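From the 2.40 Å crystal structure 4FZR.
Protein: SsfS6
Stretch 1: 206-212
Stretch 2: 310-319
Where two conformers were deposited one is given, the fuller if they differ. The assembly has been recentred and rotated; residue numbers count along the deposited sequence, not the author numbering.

Stretch 1, residues 206-212: RYVPYNG
Stretch 2 (310-319) HGTTLTCLSE

A segment without regular structure, 206-212, extended through Tyr210 and then turning at Asn211, crosses a helix, 310-318, and every second residue does the work: Tyr207, Pro209 and Asn211 point their CA-to-CB bonds toward the helix, while Val208 and Tyr210 point away. Residue order is reversed against the helix, with the CA of Tyr207 7.0 Å from that of Ser318 and the CA of Pro209 5.5 Å from that of Thr315. The two stretches bury 320 Å², both sides summed. Helical phi/psi near -65/-45 carries Thr315 N to Gly311 O and Ser318 N to Leu314 O, each 2.9 Å.

Tyr207, buried, covers most. With chi1 t and chi2 83°, its ring takes CB of buried Leu314 (chi1 m, chi2 t) over one face, 3.6 Å from the centroid and 14° off the normal, a CH-pi contact. Its OH lies 3.6 Å from Gly311 CA.

Buried Thr315, chi1 m, is the polar centre. Its OG1 donates to Gly311 O at 2.6 Å; with that proton spent on the helix's own carbonyl, OG1 accepts from Asn211 ND2 at 3.2 Å, angle 153°. Asn211 (phi/psi -126/5, chi1 -38°, chi2 99°) thus supplies the one hydrogen bond between the stretches.

Pro209, phi/psi -67/134, C-gamma exo, has its ring restraining phi; its CG lies 3.4 Å from Ser318 OG (chi1 92°).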

# COMPACT_ATOMS: atom_id res chain seq x y z
N ARG A 206 1.49 15.20 -9.56
CA ARG A 206 1.43 14.11 -10.54
C ARG A 206 0.49 13.02 -10.04
O ARG A 206 0.59 12.58 -8.90
CB ARG A 206 2.82 13.54 -10.77
CG ARG A 206 2.88 12.41 -11.77
CD ARG A 206 4.29 11.84 -11.86
NE ARG A 206 4.35 10.61 -12.64
CZ ARG A 206 5.46 9.92 -12.86
NH1 ARG A 206 6.61 10.33 -12.36
NH2 ARG A 206 5.42 8.81 -13.59
N TYR A 207 -0.42 12.58 -10.90
CA TYR A 207 -1.37 11.54 -10.55
C TYR A 207 -0.74 10.16 -10.66
O TYR A 207 -0.41 9.72 -11.76
CB TYR A 207 -2.60 11.60 -11.45
CG TYR A 207 -3.64 10.56 -11.15
CD1 TYR A 207 -4.58 10.76 -10.14
CD2 TYR A 207 -3.70 9.38 -11.87
CE1 TYR A 207 -5.55 9.82 -9.87
CE2 TYR A 207 -4.67 8.42 -11.61
CZ TYR A 207 -5.59 8.65 -10.60
OH TYR A 207 -6.55 7.71 -10.32
N VAL A 208 -0.55 9.51 -9.53
CA VAL A 208 -0.06 8.13 -9.51
C VAL A 208 -1.27 7.21 -9.43
O VAL A 208 -2.05 7.27 -8.47
CB VAL A 208 0.90 7.89 -8.33
CG1 VAL A 208 1.26 6.41 -8.23
CG2 VAL A 208 2.15 8.74 -8.48
N PRO A 209 -1.46 6.36 -10.45
CA PRO A 209 -2.66 5.52 -10.49
C PRO A 209 -2.71 4.46 -9.39
O PRO A 209 -1.72 3.78 -9.13
CB PRO A 209 -2.58 4.83 -11.86
CG PRO A 209 -1.61 5.65 -12.65
CD PRO A 209 -0.64 6.21 -11.67
N TYR A 210 -3.86 4.34 -8.73
CA TYR A 210 -4.15 3.16 -7.93
C TYR A 210 -5.56 2.65 -8.22
O TYR A 210 -6.55 3.28 -7.85
CB TYR A 210 -4.00 3.43 -6.43
CG TYR A 210 -4.29 2.20 -5.61
CD1 TYR A 210 -3.40 1.13 -5.59
CD2 TYR A 210 -5.47 2.08 -4.89
CE1 TYR A 210 -3.67 -0.01 -4.86
CE2 TYR A 210 -5.75 0.95 -4.15
CZ TYR A 210 -4.84 -0.09 -4.14
OH TYR A 210 -5.11 -1.23 -3.41
N ASN A 211 -5.63 1.50 -8.88
CA ASN A 211 -6.91 0.90 -9.23
C ASN A 211 -7.00 -0.53 -8.72
O ASN A 211 -7.98 -1.23 -8.98
CB ASN A 211 -7.10 0.89 -10.75
CG ASN A 211 -6.55 2.14 -11.43
OD1 ASN A 211 -5.44 2.13 -11.96
ND2 ASN A 211 -7.33 3.21 -11.43
N GLY A 212 -5.99 -0.95 -7.96
CA GLY A 212 -5.78 -2.36 -7.67
C GLY A 212 -6.65 -2.93 -6.57
O GLY A 212 -7.15 -2.20 -5.72
N HIS A 310 -13.50 9.07 -13.08
CA HIS A 310 -12.39 9.99 -12.82
C HIS A 310 -11.04 9.28 -12.77
O HIS A 310 -10.05 9.77 -13.31
CB HIS A 310 -12.63 10.75 -11.51
CG HIS A 310 -13.77 11.71 -11.57
ND1 HIS A 310 -13.78 12.79 -12.43
CD2 HIS A 310 -14.92 11.77 -10.87
CE1 HIS A 310 -14.91 13.47 -12.26
NE2 HIS A 310 -15.61 12.87 -11.31
N GLY A 311 -11.01 8.12 -12.11
CA GLY A 311 -9.78 7.39 -11.93
C GLY A 311 -9.29 6.76 -13.22
O GLY A 311 -8.11 6.80 -13.55
N THR A 312 -10.22 6.16 -13.96
CA THR A 312 -9.90 5.54 -15.24
C THR A 312 -9.37 6.58 -16.23
O THR A 312 -8.41 6.33 -16.95
CB THR A 312 -11.14 4.86 -15.85
OG1 THR A 312 -11.75 4.01 -14.87
CG2 THR A 312 -10.75 4.04 -17.06
N THR A 313 -10.00 7.75 -16.25
CA THR A 313 -9.59 8.83 -17.14
C THR A 313 -8.15 9.23 -16.85
O THR A 313 -7.30 9.25 -17.74
CB THR A 313 -10.48 10.07 -16.97
OG1 THR A 313 -11.81 9.77 -17.41
CG2 THR A 313 -9.93 11.24 -17.78
N LEU A 314 -7.88 9.56 -15.59
CA LEU A 314 -6.55 10.00 -15.18
C LEU A 314 -5.51 8.90 -15.36
O LEU A 314 -4.35 9.18 -15.67
CB LEU A 314 -6.58 10.50 -13.74
CG LEU A 314 -7.25 11.87 -13.59
CD1 LEU A 314 -7.77 12.06 -12.18
CD2 LEU A 314 -6.28 12.98 -13.95
N THR A 315 -5.93 7.65 -15.20
CA THR A 315 -5.03 6.52 -15.39
C THR A 315 -4.58 6.45 -16.85
O THR A 315 -3.38 6.34 -17.14
CB THR A 315 -5.68 5.18 -15.00
OG1 THR A 315 -6.11 5.22 -13.63
CG2 THR A 315 -4.69 4.03 -15.16
N CYS A 316 -5.54 6.52 -17.77
CA CYS A 316 -5.26 6.52 -19.20
C CYS A 316 -4.39 7.69 -19.62
O CYS A 316 -3.43 7.53 -20.38
CB CYS A 316 -6.57 6.55 -19.99
SG CYS A 316 -7.56 5.06 -19.84
N LEU A 317 -4.73 8.89 -19.14
CA LEU A 317 -3.93 10.08 -19.40
C LEU A 317 -2.48 9.87 -18.97
O LEU A 317 -1.55 10.13 -19.75
CB LEU A 317 -4.52 11.30 -18.69
CG LEU A 317 -5.64 12.07 -19.40
CD1 LEU A 317 -5.99 13.33 -18.62
CD2 LEU A 317 -5.23 12.43 -20.82
N SER A 318 -2.27 9.41 -17.74
CA SER A 318 -0.92 9.29 -17.20
C SER A 318 -0.11 8.21 -17.92
O SER A 318 1.12 8.22 -17.89
CB SER A 318 -0.96 9.02 -15.69
OG SER A 318 -0.96 7.64 -15.38
N GLU A 319 -0.80 7.28 -18.56
CA GLU A 319 -0.15 6.22 -19.32
C GLU A 319 -0.12 6.52 -20.82
O GLU A 319 0.36 5.70 -21.61
CB GLU A 319 -0.81 4.87 -19.04
CG GLU A 319 -0.31 4.19 -17.77
CD GLU A 319 1.15 3.80 -17.87
OE1 GLU A 319 1.68 3.73 -19.00
OE2 GLU A 319 1.78 3.58 -16.81